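Local coordinates for insecticidal Delta-Endotoxin Cry8Ea1 (Bacillus Thuringiensis, PDB 3EB7), which is an insecticidal crystal toxin active against Holotrichia parallela larvae, probably acting, as other three-domain Cry toxins do, by forming pores in gut cell membranes, at residues A[287-301]-A[379-391]. Sequence-based numbering, arbitrary orientation.
With SO4 (sulfate ion), chain E.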
loop_
_atom_site.group_PDB
_atom_site.type_symbol
_atom_site.label_atom_id
_atom_site.label_comp_id
_atom_site.label_asym_id
_atom_site.label_seq_id
_atom_site.Cartn_x
_atom_site.Cartn_y
_atom_site.Cartn_z
ATOM N N THR A 287 -32.389 1.294 -5.185
ATOM C CA THR A 287 -32.975 0.480 -4.128
ATOM C C THR A 287 -34.184 -0.343 -4.612
ATOM O O THR A 287 -35.008 0.125 -5.382
ATOM C CB THR A 287 -33.378 1.391 -2.956
ATOM O OG1 THR A 287 -32.209 2.111 -2.524
ATOM C CG2 THR A 287 -33.962 0.593 -1.808
ATOM N N GLY A 288 -34.238 -1.593 -4.160
ATOM C CA GLY A 288 -35.384 -2.455 -4.337
ATOM C C GLY A 288 -35.963 -2.833 -2.985
ATOM O O GLY A 288 -35.335 -2.691 -1.954
ATOM N N ARG A 289 -37.201 -3.296 -3.020
ATOM C CA ARG A 289 -37.923 -3.737 -1.854
ATOM C C ARG A 289 -38.207 -5.237 -2.013
ATOM O O ARG A 289 -38.814 -5.654 -3.005
ATOM C CB ARG A 289 -39.229 -2.939 -1.699
ATOM C CG ARG A 289 -39.950 -3.222 -0.390
ATOM C CD ARG A 289 -41.148 -2.258 -0.186
ATOM N NE ARG A 289 -41.733 -2.304 1.157
ATOM C CZ ARG A 289 -42.534 -3.273 1.602
ATOM N NH1 ARG A 289 -42.855 -4.294 0.827
ATOM N NH2 ARG A 289 -43.032 -3.222 2.818
ATOM N N SER A 290 -37.736 -6.036 -1.059
ATOM C CA SER A 290 -38.137 -7.436 -0.917
ATOM C C SER A 290 -38.976 -7.527 0.338
ATOM O O SER A 290 -38.641 -6.947 1.362
ATOM C CB SER A 290 -36.918 -8.317 -0.744
ATOM O OG SER A 290 -36.023 -8.122 -1.812
ATOM N N SER A 291 -40.086 -8.231 0.262
ATOM C CA SER A 291 -40.952 -8.299 1.421
ATOM C C SER A 291 -41.391 -9.701 1.724
ATOM O O SER A 291 -41.554 -10.570 0.854
ATOM C CB SER A 291 -42.174 -7.384 1.308
ATOM O OG SER A 291 -43.163 -7.971 0.488
ATOM N N PHE A 292 -41.609 -9.929 2.990
ATOM C CA PHE A 292 -42.100 -11.177 3.481
ATOM C C PHE A 292 -43.153 -10.891 4.522
ATOM O O PHE A 292 -42.889 -10.209 5.456
ATOM C CB PHE A 292 -40.969 -11.992 4.115
ATOM C CG PHE A 292 -41.446 -13.186 4.771
ATOM C CD1 PHE A 292 -42.146 -14.113 4.063
ATOM C CD2 PHE A 292 -41.313 -13.342 6.110
ATOM C CE1 PHE A 292 -42.638 -15.189 4.658
ATOM C CE2 PHE A 292 -41.806 -14.427 6.711
ATOM C CZ PHE A 292 -42.466 -15.357 5.984
ATOM N N SER A 293 -44.347 -11.428 4.383
ATOM C CA SER A 293 -45.354 -11.140 5.375
ATOM C C SER A 293 -45.567 -9.645 5.529
ATOM O O SER A 293 -45.022 -8.860 4.814
ATOM C CB SER A 293 -44.933 -11.706 6.739
ATOM O OG SER A 293 -46.019 -12.197 7.451
ATOM N N ALA A 294 -46.311 -9.268 6.542
ATOM C CA ALA A 294 -46.936 -7.975 6.581
ATOM C C ALA A 294 -46.001 -6.897 7.077
ATOM O O ALA A 294 -46.065 -5.775 6.659
ATOM C CB ALA A 294 -48.210 -8.026 7.387
ATOM N N SER A 295 -45.107 -7.257 7.968
ATOM C CA SER A 295 -44.262 -6.246 8.633
ATOM C C SER A 295 -42.769 -6.475 8.474
ATOM O O SER A 295 -41.964 -5.792 9.075
ATOM C CB SER A 295 -44.627 -6.188 10.122
ATOM O OG SER A 295 -45.228 -7.424 10.563
ATOM N N ASN A 296 -42.390 -7.454 7.671
ATOM C CA ASN A 296 -40.991 -7.713 7.455
ATOM C C ASN A 296 -40.617 -7.334 6.037
ATOM O O ASN A 296 -41.171 -7.857 5.060
ATOM C CB ASN A 296 -40.677 -9.179 7.735
ATOM C CG ASN A 296 -40.396 -9.426 9.174
ATOM O OD1 ASN A 296 -40.975 -8.793 10.046
ATOM N ND2 ASN A 296 -39.480 -10.329 9.445
ATOM N N TYR A 297 -39.654 -6.441 5.917
ATOM C CA TYR A 297 -39.209 -6.067 4.579
ATOM C C TYR A 297 -37.801 -5.552 4.590
ATOM O O TYR A 297 -37.361 -4.929 5.560
ATOM C CB TYR A 297 -40.130 -5.007 3.947
ATOM C CG TYR A 297 -40.256 -3.738 4.762
ATOM C CD1 TYR A 297 -41.282 -3.590 5.679
ATOM C CD2 TYR A 297 -39.331 -2.707 4.632
ATOM C CE1 TYR A 297 -41.417 -2.410 6.434
ATOM C CE2 TYR A 297 -39.447 -1.515 5.395
ATOM C CZ TYR A 297 -40.493 -1.385 6.290
ATOM O OH TYR A 297 -40.639 -0.234 7.019
ATOM N N LEU A 298 -37.129 -5.816 3.469
ATOM C CA LEU A 298 -35.777 -5.359 3.214
ATOM C C LEU A 298 -35.749 -4.407 2.006
ATOM O O LEU A 298 -36.062 -4.807 0.863
ATOM C CB LEU A 298 -34.835 -6.571 3.011
ATOM C CG LEU A 298 -33.338 -6.407 2.695
ATOM C CD1 LEU A 298 -32.573 -5.675 3.825
ATOM C CD2 LEU A 298 -32.681 -7.792 2.324
ATOM N N LYS A 299 -35.379 -3.161 2.263
ATOM C CA LYS A 299 -35.058 -2.254 1.163
ATOM C C LYS A 299 -33.543 -2.196 1.026
ATOM O O LYS A 299 -32.828 -1.789 1.956
ATOM C CB LYS A 299 -35.603 -0.870 1.403
ATOM C CG LYS A 299 -37.053 -0.725 1.245
ATOM C CD LYS A 299 -37.414 0.634 1.830
ATOM C CE LYS A 299 -38.683 1.145 1.278
ATOM N NZ LYS A 299 -39.197 2.165 2.249
ATOM N N LYS A 300 -33.053 -2.605 -0.142
ATOM C CA LYS A 300 -31.639 -2.910 -0.282
ATOM C C LYS A 300 -31.045 -2.350 -1.569
ATOM O O LYS A 300 -31.749 -2.040 -2.501
ATOM C CB LYS A 300 -31.405 -4.429 -0.171
ATOM C CG LYS A 300 -32.154 -5.258 -1.182
ATOM C CD LYS A 300 -31.654 -6.722 -1.147
ATOM C CE LYS A 300 -32.654 -7.743 -1.742
ATOM N NZ LYS A 300 -32.739 -7.562 -3.197
ATOM N N TRP A 301 -29.729 -2.232 -1.574
ATOM C CA TRP A 301 -28.919 -1.776 -2.692
ATOM C C TRP A 301 -28.934 -2.891 -3.749
ATOM O O TRP A 301 -28.334 -3.994 -3.536
ATOM C CB TRP A 301 -27.506 -1.572 -2.126
ATOM C CG TRP A 301 -26.388 -1.058 -3.045
ATOM C CD1 TRP A 301 -26.166 -1.356 -4.384
ATOM C CD2 TRP A 301 -25.297 -0.205 -2.643
ATOM N NE1 TRP A 301 -25.017 -0.705 -4.823
ATOM C CE2 TRP A 301 -24.461 -0.014 -3.777
ATOM C CE3 TRP A 301 -24.944 0.408 -1.431
ATOM C CZ2 TRP A 301 -23.318 0.793 -3.736
ATOM C CZ3 TRP A 301 -23.807 1.215 -1.394
ATOM C CH2 TRP A 301 -23.004 1.394 -2.550
ATOM N N PHE A 379 -22.576 10.968 4.889
ATOM C CA PHE A 379 -23.546 10.605 3.855
ATOM C C PHE A 379 -24.169 9.316 4.310
ATOM O O PHE A 379 -23.472 8.384 4.670
ATOM C CB PHE A 379 -22.846 10.412 2.499
ATOM C CG PHE A 379 -22.114 11.652 2.013
ATOM C CD1 PHE A 379 -20.728 11.729 2.079
ATOM C CD2 PHE A 379 -22.830 12.752 1.505
ATOM C CE1 PHE A 379 -20.049 12.874 1.629
ATOM C CE2 PHE A 379 -22.184 13.903 1.055
ATOM C CZ PHE A 379 -20.780 13.965 1.107
ATOM N N THR A 380 -25.491 9.275 4.343
ATOM C CA THR A 380 -26.178 8.076 4.761
ATOM C C THR A 380 -27.141 7.598 3.711
ATOM O O THR A 380 -28.032 8.336 3.264
ATOM C CB THR A 380 -26.956 8.278 6.075
ATOM O OG1 THR A 380 -26.103 8.915 7.039
ATOM C CG2 THR A 380 -27.449 6.954 6.581
ATOM N N TYR A 381 -26.910 6.338 3.342
ATOM C CA TYR A 381 -27.857 5.511 2.649
ATOM C C TYR A 381 -28.659 4.669 3.682
ATOM O O TYR A 381 -28.127 3.747 4.299
ATOM C CB TYR A 381 -27.089 4.600 1.664
ATOM C CG TYR A 381 -27.949 3.583 0.967
ATOM C CD1 TYR A 381 -28.850 3.979 -0.051
ATOM C CD2 TYR A 381 -27.894 2.234 1.325
ATOM C CE1 TYR A 381 -29.666 3.031 -0.710
ATOM C CE2 TYR A 381 -28.737 1.289 0.707
ATOM C CZ TYR A 381 -29.587 1.695 -0.326
ATOM O OH TYR A 381 -30.385 0.771 -0.968
ATOM N N ASN A 382 -29.938 5.009 3.877
ATOM C CA ASN A 382 -30.848 4.150 4.643
ATOM C C ASN A 382 -32.310 4.208 4.188
ATOM O O ASN A 382 -33.123 4.915 4.779
ATOM C CB ASN A 382 -30.705 4.412 6.142
ATOM C CG ASN A 382 -31.472 3.377 7.008
ATOM O OD1 ASN A 382 -32.018 2.362 6.521
ATOM N ND2 ASN A 382 -31.518 3.652 8.309
ATOM N N PRO A 383 -32.672 3.441 3.145
ATOM C CA PRO A 383 -34.081 3.559 2.695
ATOM C C PRO A 383 -35.110 3.031 3.716
ATOM O O PRO A 383 -36.254 3.470 3.678
ATOM C CB PRO A 383 -34.124 2.765 1.394
ATOM C CG PRO A 383 -32.855 1.924 1.404
ATOM C CD PRO A 383 -31.879 2.503 2.327
ATOM N N GLY A 384 -34.703 2.126 4.615
ATOM C CA GLY A 384 -35.548 1.695 5.734
ATOM C C GLY A 384 -35.966 0.245 5.661
ATOM O O GLY A 384 -36.663 -0.141 4.751
ATOM N N SER A 385 -35.494 -0.568 6.598
ATOM C CA SER A 385 -35.844 -1.971 6.656
ATOM C C SER A 385 -36.398 -2.297 8.033
ATOM O O SER A 385 -36.226 -1.529 8.989
ATOM C CB SER A 385 -34.623 -2.836 6.352
ATOM O OG SER A 385 -34.152 -2.623 5.020
ATOM N N GLU A 386 -37.064 -3.441 8.131
ATOM C CA GLU A 386 -37.730 -3.852 9.370
ATOM C C GLU A 386 -37.804 -5.386 9.454
ATOM O O GLU A 386 -38.003 -6.062 8.442
ATOM C CB GLU A 386 -39.137 -3.236 9.430
ATOM C CG GLU A 386 -39.469 -2.472 10.731
ATOM C CD GLU A 386 -38.535 -1.286 11.076
ATOM O OE1 GLU A 386 -38.847 -0.136 10.685
ATOM O OE2 GLU A 386 -37.516 -1.486 11.785
ATOM N N GLY A 387 -37.605 -5.914 10.664
ATOM C CA GLY A 387 -37.667 -7.358 10.933
ATOM C C GLY A 387 -36.606 -8.203 10.241
ATOM O O GLY A 387 -36.850 -9.360 9.936
ATOM N N ILE A 388 -35.426 -7.635 9.992
ATOM C CA ILE A 388 -34.397 -8.346 9.264
ATOM C C ILE A 388 -33.250 -8.817 10.183
ATOM O O ILE A 388 -33.025 -8.239 11.257
ATOM C CB ILE A 388 -33.808 -7.469 8.157
ATOM C CG1 ILE A 388 -33.443 -6.085 8.728
ATOM C CG2 ILE A 388 -34.776 -7.360 6.996
ATOM C CD1 ILE A 388 -32.164 -5.520 8.199
ATOM N N GLY A 389 -32.533 -9.859 9.754
ATOM C CA GLY A 389 -31.165 -10.101 10.249
ATOM C C GLY A 389 -30.207 -9.063 9.675
ATOM O O GLY A 389 -30.369 -8.594 8.546
ATOM N N ALA A 390 -29.198 -8.685 10.438
ATOM C CA ALA A 390 -28.243 -7.694 9.975
ATOM C C ALA A 390 -26.871 -7.980 10.594
ATOM O O ALA A 390 -26.793 -8.470 11.737
ATOM C CB ALA A 390 -28.718 -6.266 10.347
ATOM N N GLN A 391 -25.811 -7.640 9.857
ATOM C CA GLN A 391 -24.428 -7.580 10.366
ATOM C C GLN A 391 -23.815 -6.224 10.081
ATOM O O GLN A 391 -23.900 -5.750 8.968
ATOM C CB GLN A 391 -23.587 -8.596 9.648
ATOM C CG GLN A 391 -23.205 -9.720 10.498
ATOM C CD GLN A 391 -22.976 -10.951 9.683
ATOM O OE1 GLN A 391 -22.134 -10.972 8.761
ATOM N NE2 GLN A 391 -23.737 -12.007 10.004
HETATM S S SO4 E . -42.728 1.829 1.832
HETATM O O1 SO4 E . -44.172 1.622 1.892
HETATM O O2 SO4 E . -42.450 3.198 1.398
HETATM O O3 SO4 E . -42.220 1.570 3.187
HETATM O O4 SO4 E . -42.072 0.917 0.889
HETATM O O HOH W 1 -32.770 -0.317 4.396
HETATM O O HOH W 2 -38.677 3.005 4.637
#
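Tyr381 and Thr287 meet through their hydroxyls where a loop joining two edge strands lies against a beta hairpin, in what is, by family, the beta-prism domain of a three-domain Cry toxin. The hairpin 287-301 belongs to one antiparallel sheet, whereas 376-381 and 389-394 are the outermost strands of another; the case illustrates how a connecting loop can tie two sheets together with few bonds.

The tight end is buried. The chi1 of Tyr381 (174°) sets CG opposite the backbone N and brings the phenol to the hairpin, where its OH shares a 2.7 Å hydrogen bond with Thr287 OG1, which lies in the plane of the ring at its edge. One face of the same ring receives the edge of Trp301, the planes 70° apart; the indole is also stacked on Phe421, and its NE1 is bonded to His304. Beside this group, Pro383 CG presses on Thr287 CG2 at 3.6 Å.

In the middle, Ser385 OG accepts the backbone N-H of Lys299 (3.1 Å) and donates to a water that in turn bonds Lys299 O and takes the Gly384 N-H, so that one water bridges loop and strand through three bonds.

Toward the hairpin turn the contact is as extensive but more open to solvent, with Glu386 exposed and Tyr297 partly so. A single antiparallel bridge, the hydrogen-bonded pair Tyr297 and Glu386, holds the backbones, while Glu386 CB sits over one face of the Tyr297 ring and Gly384 O meets that ring at its edge, 3.2 Å from CE2. The extended Lys299 chain passes Gly384 O to a sulfate, probably from the crystallisation liquor, which its NZ holds only weakly; NZ also donates to a water, 2.6 Å away, which donates to Pro383 O.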